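Local coordinates for protein N-acetylgalactosaminyltransferase 7 (PDB 6IWR) that joins a family 2 glycosyltransferase domain of the GT-A fold to a ricin-type beta-trefoil lectin domain and carries a bound manganese ion, at residues R173-Y178 and N249-L254; G73-K78 and Y142-L147; V167-K172 and C244-N249. All blocks are in the same frame, centred on the assembly; numbering follows the deposited sequence.

Contact 1 (R173-Y178 and N249-L254); sequences RTPRKY and NWYAPL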
# COMPACT_ATOMS: atom_id res chain seq x y z
N ARG A 173 24.38 -25.77 -15.28
CA ARG A 173 25.51 -25.51 -14.41
C ARG A 173 25.77 -26.64 -13.42
O ARG A 173 26.55 -26.48 -12.48
CB ARG A 173 25.32 -24.19 -13.68
CG ARG A 173 24.92 -23.10 -14.64
CD ARG A 173 24.94 -21.77 -13.97
NE ARG A 173 24.86 -20.73 -14.99
CZ ARG A 173 23.76 -20.09 -15.35
NH1 ARG A 173 23.81 -19.16 -16.30
NH2 ARG A 173 22.60 -20.36 -14.76
N THR A 174 25.15 -27.79 -13.64
CA THR A 174 25.33 -28.87 -12.70
C THR A 174 26.01 -30.03 -13.39
O THR A 174 25.53 -30.50 -14.43
CB THR A 174 23.97 -29.30 -12.13
OG1 THR A 174 23.36 -28.17 -11.52
CG2 THR A 174 24.15 -30.32 -11.06
N PRO A 175 27.12 -30.51 -12.84
CA PRO A 175 27.78 -31.70 -13.39
C PRO A 175 26.79 -32.83 -13.60
O PRO A 175 26.08 -33.24 -12.68
CB PRO A 175 28.82 -32.06 -12.33
CG PRO A 175 28.92 -30.86 -11.45
CD PRO A 175 27.61 -30.16 -11.49
N ARG A 176 26.76 -33.35 -14.83
CA ARG A 176 25.78 -34.37 -15.19
C ARG A 176 25.77 -35.53 -14.20
O ARG A 176 24.69 -36.02 -13.82
CB ARG A 176 26.07 -34.88 -16.60
CG ARG A 176 26.26 -33.75 -17.61
CD ARG A 176 26.39 -34.28 -19.04
NE ARG A 176 27.71 -34.84 -19.29
CZ ARG A 176 28.66 -34.20 -19.96
NH1 ARG A 176 28.41 -32.99 -20.44
NH2 ARG A 176 29.85 -34.77 -20.16
N LYS A 177 26.95 -35.98 -13.77
CA LYS A 177 27.02 -37.23 -13.02
C LYS A 177 26.42 -37.12 -11.62
O LYS A 177 26.09 -38.15 -11.02
CB LYS A 177 28.47 -37.71 -12.96
CG LYS A 177 29.40 -36.75 -12.24
CD LYS A 177 30.77 -37.38 -12.03
CE LYS A 177 31.66 -37.19 -13.24
NZ LYS A 177 32.50 -35.99 -13.02
N TYR A 178 26.27 -35.91 -11.07
CA TYR A 178 25.63 -35.79 -9.76
C TYR A 178 24.13 -35.54 -9.85
O TYR A 178 23.44 -35.68 -8.84
CB TYR A 178 26.29 -34.69 -8.93
CG TYR A 178 27.77 -34.90 -8.87
CD1 TYR A 178 28.32 -35.85 -8.01
CD2 TYR A 178 28.63 -34.23 -9.73
CE1 TYR A 178 29.68 -36.08 -7.97
CE2 TYR A 178 29.98 -34.46 -9.70
CZ TYR A 178 30.50 -35.38 -8.83
OH TYR A 178 31.84 -35.59 -8.82
N ASN A 249 29.10 -23.32 -10.42
CA ASN A 249 29.66 -24.16 -9.37
C ASN A 249 28.90 -23.98 -8.06
O ASN A 249 29.48 -23.70 -7.01
CB ASN A 249 31.15 -23.89 -9.16
CG ASN A 249 31.77 -24.90 -8.24
OD1 ASN A 249 31.26 -26.01 -8.11
ND2 ASN A 249 32.87 -24.53 -7.60
N TRP A 250 27.57 -24.16 -8.14
CA TRP A 250 26.72 -24.13 -6.95
C TRP A 250 26.67 -25.47 -6.26
O TRP A 250 26.33 -25.53 -5.07
CB TRP A 250 25.28 -23.72 -7.27
CG TRP A 250 24.55 -24.74 -8.10
CD1 TRP A 250 24.79 -25.04 -9.42
CD2 TRP A 250 23.46 -25.60 -7.69
NE1 TRP A 250 23.91 -26.01 -9.85
CE2 TRP A 250 23.10 -26.38 -8.82
CE3 TRP A 250 22.75 -25.77 -6.49
CZ2 TRP A 250 22.06 -27.32 -8.79
CZ3 TRP A 250 21.71 -26.72 -6.46
CH2 TRP A 250 21.39 -27.48 -7.61
N TYR A 251 27.00 -26.54 -6.98
CA TYR A 251 26.68 -27.88 -6.52
C TYR A 251 27.70 -28.40 -5.52
O TYR A 251 27.33 -28.92 -4.46
CB TYR A 251 26.56 -28.81 -7.73
CG TYR A 251 26.06 -30.17 -7.32
CD1 TYR A 251 24.71 -30.43 -7.26
CD2 TYR A 251 26.96 -31.19 -6.96
CE1 TYR A 251 24.24 -31.67 -6.85
CE2 TYR A 251 26.50 -32.43 -6.55
CZ TYR A 251 25.13 -32.67 -6.50
OH TYR A 251 24.65 -33.89 -6.11
N ALA A 252 28.98 -28.31 -5.84
CA ALA A 252 29.99 -28.91 -4.96
C ALA A 252 30.02 -28.24 -3.59
O ALA A 252 29.92 -28.95 -2.57
CB ALA A 252 31.36 -28.86 -5.65
N PRO A 253 30.15 -26.93 -3.48
CA PRO A 253 30.02 -26.28 -2.16
C PRO A 253 28.78 -26.71 -1.38
O PRO A 253 28.85 -26.92 -0.17
CB PRO A 253 29.97 -24.78 -2.51
CG PRO A 253 30.16 -24.69 -4.02
CD PRO A 253 29.96 -26.02 -4.62
N LEU A 254 27.63 -26.87 -2.06
CA LEU A 254 26.39 -27.15 -1.35
C LEU A 254 26.33 -28.60 -0.87
O LEU A 254 25.83 -28.88 0.23
CB LEU A 254 25.19 -26.85 -2.25
CG LEU A 254 23.80 -26.93 -1.63
CD1 LEU A 254 23.48 -25.68 -0.87
CD2 LEU A 254 22.79 -27.14 -2.69
O HOH W 1 29.17 -24.43 -12.84
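T174 OG1 takes part in two hydrogen bonds: it accepts from the indole NE1 of W250 at 2.8 Å and donates to the carbonyl of V170, one turn back in helix 160-173. The tryptophan presents its edge, with OG1 only 15° out of the ring plane, although the N-H...O angle of 133° leaves the bond bent. Threonine suits this place because its branches divide the work: CG2 turns to the ring of Y251, 3.8 Å from CD1, and the two side chains cross at about a right angle. CG of Y251, anti to its backbone N (chi1 -173°), carries the ring to T174 CG2 and Y178, and P175 CD meets Y251 CB at 4.1 Å. Y178 lays its CB against CE2 of the Y251 ring; the two rings are offset, with centroids 5.5 Å apart and little overlap. Both tyrosine hydroxyls bond outside the contact, to L147 and S149 from Y251 and to E144 from Y178. A water accepts from N249 N (2.7 Å) and donates weakly to R173 O. Segment 173-178 is the turn from helix to strand in a beta-alpha-beta crossover (149-155, 160-173, 179-186), a unit of the Rossmann-like parallel part of the GT-A fold.

Contact 2 (G73-K78 and Y142-L147); sequences GNFEPK and YDENLL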
# COMPACT_ATOMS: atom_id res chain seq x y z
N GLY A 73 39.81 -24.26 -10.18
CA GLY A 73 39.23 -25.57 -10.35
C GLY A 73 39.01 -26.07 -8.98
O GLY A 73 39.21 -25.31 -8.07
N ASN A 74 38.63 -27.33 -8.80
CA ASN A 74 38.36 -28.25 -9.88
C ASN A 74 36.94 -28.25 -10.39
O ASN A 74 36.67 -28.84 -11.40
CB ASN A 74 38.71 -29.67 -9.45
CG ASN A 74 38.20 -30.01 -8.08
OD1 ASN A 74 38.09 -29.15 -7.23
ND2 ASN A 74 37.90 -31.26 -7.86
N PHE A 75 36.03 -27.60 -9.69
CA PHE A 75 34.68 -27.45 -10.24
C PHE A 75 34.44 -26.06 -10.80
O PHE A 75 33.30 -25.69 -11.05
CB PHE A 75 33.64 -27.79 -9.18
CG PHE A 75 33.50 -29.27 -8.94
CD1 PHE A 75 34.41 -29.93 -8.15
CD2 PHE A 75 32.47 -29.98 -9.53
CE1 PHE A 75 34.29 -31.29 -7.92
CE2 PHE A 75 32.34 -31.34 -9.32
CZ PHE A 75 33.26 -32.00 -8.51
N GLU A 76 35.49 -25.30 -10.99
CA GLU A 76 35.35 -24.03 -11.64
C GLU A 76 35.31 -24.24 -13.14
O GLU A 76 36.22 -24.86 -13.70
CB GLU A 76 36.50 -23.11 -11.30
CG GLU A 76 36.08 -21.69 -11.43
CD GLU A 76 35.06 -21.35 -10.40
OE1 GLU A 76 34.32 -20.36 -10.59
OE2 GLU A 76 35.00 -22.10 -9.39
N PRO A 77 34.29 -23.75 -13.84
CA PRO A 77 34.33 -23.86 -15.30
C PRO A 77 35.64 -23.32 -15.85
O PRO A 77 36.16 -22.30 -15.39
CB PRO A 77 33.13 -23.01 -15.75
CG PRO A 77 32.19 -23.06 -14.58
CD PRO A 77 33.08 -23.07 -13.36
N LYS A 78 36.19 -24.04 -16.83
CA LYS A 78 37.49 -23.68 -17.40
C LYS A 78 37.41 -22.40 -18.23
O LYS A 78 38.28 -21.52 -18.12
CB LYS A 78 38.00 -24.84 -18.25
CG LYS A 78 37.44 -26.21 -17.83
CD LYS A 78 37.54 -27.20 -18.99
CE LYS A 78 37.01 -26.54 -20.26
NZ LYS A 78 37.51 -27.21 -21.49
N TYR A 142 37.56 -29.74 -4.39
CA TYR A 142 36.58 -30.66 -3.83
C TYR A 142 36.80 -32.07 -4.34
O TYR A 142 37.14 -32.28 -5.51
CB TYR A 142 35.13 -30.24 -4.17
CG TYR A 142 34.72 -28.83 -3.78
CD1 TYR A 142 34.98 -27.74 -4.61
CD2 TYR A 142 34.04 -28.59 -2.59
CE1 TYR A 142 34.59 -26.45 -4.25
CE2 TYR A 142 33.63 -27.30 -2.22
CZ TYR A 142 33.91 -26.24 -3.06
OH TYR A 142 33.51 -24.97 -2.69
N ASP A 143 36.54 -33.04 -3.48
CA ASP A 143 36.92 -34.43 -3.68
C ASP A 143 36.32 -35.19 -4.86
O ASP A 143 36.91 -36.16 -5.26
CB ASP A 143 36.75 -35.24 -2.41
CG ASP A 143 38.06 -35.58 -1.75
OD1 ASP A 143 39.11 -35.15 -2.25
OD2 ASP A 143 38.04 -36.27 -0.73
N GLU A 144 35.15 -34.81 -5.37
CA GLU A 144 34.52 -35.50 -6.52
C GLU A 144 33.73 -36.69 -6.11
O GLU A 144 33.04 -37.29 -6.88
CB GLU A 144 35.53 -35.98 -7.57
CG GLU A 144 36.29 -34.90 -8.29
CD GLU A 144 37.78 -35.12 -8.26
OE1 GLU A 144 38.27 -35.84 -7.39
OE2 GLU A 144 38.47 -34.57 -9.12
N ASN A 145 33.78 -36.95 -4.83
CA ASN A 145 33.30 -38.11 -4.15
C ASN A 145 31.90 -37.81 -3.60
O ASN A 145 31.41 -38.49 -2.73
CB ASN A 145 34.30 -38.35 -3.04
CG ASN A 145 34.11 -39.64 -2.36
OD1 ASN A 145 33.66 -40.59 -2.95
ND2 ASN A 145 34.46 -39.68 -1.11
N LEU A 146 31.29 -36.76 -4.13
CA LEU A 146 30.04 -36.21 -3.66
C LEU A 146 28.82 -37.08 -3.86
O LEU A 146 28.80 -37.94 -4.72
CB LEU A 146 29.79 -34.89 -4.38
CG LEU A 146 30.89 -33.85 -4.35
CD1 LEU A 146 30.87 -33.02 -5.62
CD2 LEU A 146 30.74 -32.98 -3.13
N LEU A 147 27.82 -36.85 -3.04
CA LEU A 147 26.53 -37.50 -3.17
C LEU A 147 25.81 -37.02 -4.41
O LEU A 147 25.97 -35.90 -4.83
CB LEU A 147 25.66 -37.16 -1.97
CG LEU A 147 25.59 -37.94 -0.67
CD1 LEU A 147 26.49 -39.15 -0.64
CD2 LEU A 147 25.87 -37.06 0.52
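The ring of F75 has the carbonyl oxygen of Y142 at its edge and in its plane, with CE1 3.9 Å from that O. Y142 CB, 4.0 Å from F75 CE1, and the CG of E144 add aliphatic surface beside the ring. L146 meets the phenylalanine tip to tip, CD1 lying 3.9 Å from CZ. The Y142 ring has N74 OD1 near its plane, at the edge. Another flat group, the amide of N74, bonds the Y142 backbone twice, its CG placed between the backbone N and the carbonyl carbon (chi1 46°) beside Y142. OD1 accepts from Y142 N at 2.9 Å on a lone pair, while ND2 donates to Y142 O at 2.7 Å, an almost straight bond (170°) in the amide plane. Asparagine suits the position because its primary amide presents donor and acceptor side by side, matching the N-H and C=O of one residue. E144 OE2 stands 3.6 Å from N74 ND2, its carboxylate turned 82° from the amide. F75 and Y142 both pack on A252 of helix 251-260. A neutral amide serves both polar atoms of the Y142 backbone, much as a neighbouring strand would, with F75 and L146 packed beside it.

Contact 3 (V167-K172 and C244-N249); sequences VHSVIK and CEVAVN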
# COMPACT_ATOMS: atom_id res chain seq x y z
N VAL A 167 14.93 -24.87 -14.59
CA VAL A 167 15.38 -26.18 -15.02
C VAL A 167 16.57 -26.07 -15.96
O VAL A 167 17.59 -26.74 -15.78
CB VAL A 167 14.20 -26.94 -15.68
CG1 VAL A 167 14.70 -28.22 -16.36
CG2 VAL A 167 13.14 -27.29 -14.62
N HIS A 168 16.45 -25.25 -17.01
CA HIS A 168 17.59 -25.06 -17.91
C HIS A 168 18.83 -24.69 -17.11
O HIS A 168 19.91 -25.28 -17.29
CB HIS A 168 17.29 -23.99 -18.97
CG HIS A 168 16.57 -24.51 -20.18
ND1 HIS A 168 17.20 -24.71 -21.39
CD2 HIS A 168 15.28 -24.86 -20.36
CE1 HIS A 168 16.32 -25.17 -22.27
NE2 HIS A 168 15.14 -25.26 -21.67
N SER A 169 18.69 -23.74 -16.20
CA SER A 169 19.82 -23.30 -15.40
C SER A 169 20.43 -24.47 -14.62
O SER A 169 21.65 -24.64 -14.61
CB SER A 169 19.37 -22.15 -14.50
OG SER A 169 19.58 -22.40 -13.13
N VAL A 170 19.59 -25.31 -14.00
CA VAL A 170 20.09 -26.46 -13.25
C VAL A 170 20.82 -27.43 -14.16
O VAL A 170 21.92 -27.92 -13.85
CB VAL A 170 18.94 -27.16 -12.50
CG1 VAL A 170 19.42 -28.50 -11.95
CG2 VAL A 170 18.39 -26.26 -11.40
N ILE A 171 20.20 -27.74 -15.31
CA ILE A 171 20.86 -28.57 -16.32
C ILE A 171 22.18 -27.92 -16.76
O ILE A 171 23.21 -28.59 -16.89
CB ILE A 171 19.90 -28.80 -17.49
CG1 ILE A 171 18.62 -29.49 -17.00
CG2 ILE A 171 20.56 -29.60 -18.60
CD1 ILE A 171 18.49 -30.93 -17.45
N LYS A 172 22.19 -26.60 -16.93
CA LYS A 172 23.38 -25.98 -17.51
C LYS A 172 24.57 -26.01 -16.57
O LYS A 172 25.70 -26.24 -17.01
CB LYS A 172 23.10 -24.55 -17.94
CG LYS A 172 24.15 -24.02 -18.89
CD LYS A 172 23.75 -22.71 -19.53
CE LYS A 172 24.80 -22.19 -20.48
NZ LYS A 172 24.53 -20.78 -20.86
N CYS A 244 13.98 -19.70 -10.00
CA CYS A 244 15.37 -19.61 -9.55
C CYS A 244 16.34 -19.74 -10.72
O CYS A 244 16.03 -20.34 -11.75
CB CYS A 244 15.68 -20.70 -8.51
SG CYS A 244 14.71 -20.52 -7.04
N GLU A 245 17.53 -19.17 -10.52
CA GLU A 245 18.65 -19.33 -11.46
C GLU A 245 19.90 -19.62 -10.64
O GLU A 245 20.41 -18.76 -9.90
CB GLU A 245 18.86 -18.09 -12.34
CG GLU A 245 17.79 -17.95 -13.40
CD GLU A 245 17.97 -16.69 -14.26
OE1 GLU A 245 18.98 -16.60 -14.99
OE2 GLU A 245 17.11 -15.79 -14.19
N VAL A 246 20.38 -20.81 -10.75
CA VAL A 246 21.49 -21.30 -9.95
C VAL A 246 22.81 -20.72 -10.47
O VAL A 246 23.03 -20.64 -11.69
CB VAL A 246 21.46 -22.83 -10.02
CG1 VAL A 246 22.44 -23.33 -11.05
CG2 VAL A 246 21.65 -23.44 -8.65
N ALA A 247 23.70 -20.29 -9.56
CA ALA A 247 25.00 -19.72 -9.93
C ALA A 247 25.97 -20.80 -10.44
O ALA A 247 25.67 -22.00 -10.40
CB ALA A 247 25.62 -19.03 -8.73
N VAL A 248 27.17 -20.38 -10.89
CA VAL A 248 28.10 -21.38 -11.43
C VAL A 248 28.87 -22.02 -10.29
O VAL A 248 29.23 -21.36 -9.31
CB VAL A 248 29.06 -20.82 -12.52
CG1 VAL A 248 28.45 -19.66 -13.29
CG2 VAL A 248 30.46 -20.52 -11.99
N ASN A 249 29.10 -23.32 -10.42
CA ASN A 249 29.66 -24.16 -9.37
C ASN A 249 28.90 -23.98 -8.06
O ASN A 249 29.48 -23.70 -7.01
CB ASN A 249 31.15 -23.89 -9.16
CG ASN A 249 31.77 -24.90 -8.24
OD1 ASN A 249 31.26 -26.01 -8.11
ND2 ASN A 249 32.87 -24.53 -7.60
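C244 opens the strand with its carbonyl O 4.3 Å from S169 OG, while its own N is bonded to T166 OG1, one turn earlier in the helix; its side chain touches V378 and H380 of strand 376-382. At E245 the CA comes to 3.6 Å from S169 OG. The carboxylate leaves the contact for a salt bridge with R127, which suits an acid in a buried position. V246 follows, and here the polar link is made: its backbone N donates to S169 OG at 3.0 Å, with an N-H...O angle of 162°. Serine is small enough to let the helix backbone come close, and its hydroxyl can take the strand N-H. V246 CB points toward the helix and CG1 rests 3.7 Å from the same OG and 4.5 Å from V170 CA. The axes of helix segment 167-172 and strand 244-246 run almost parallel, 10° between their directions and 7.1 Å at closest approach. The strand follows directly on the Asp-X-His signature of this family, and a manganese ion lies about 8 Å from the C244 side chain, as is typical of the metal site of a GT-A fold.

How the contacts relate
Contacts 1 and 3 share N249 and alternate along the chain, as helix 160-173 and strand 244-246 each lead straight into a segment of contact 1; their centres are 9 Å apart. R173 NH2 reaches V246 O at 3.1 Å, a weak bond between them. Contact 2 closes earlier in the chain and joins contact 1, 8 Å between centres, through the two tyrosine hydroxyls, with Y251 OH 2.7 Å from L147 O and Y178 OH 2.9 Å from E144 O. The centres of contacts 2 and 3 stand 16 Å apart, though F75 CB and N249 OD1 touch. Contact 3 is the one that approaches the manganese ion, at the C244 end of its strand.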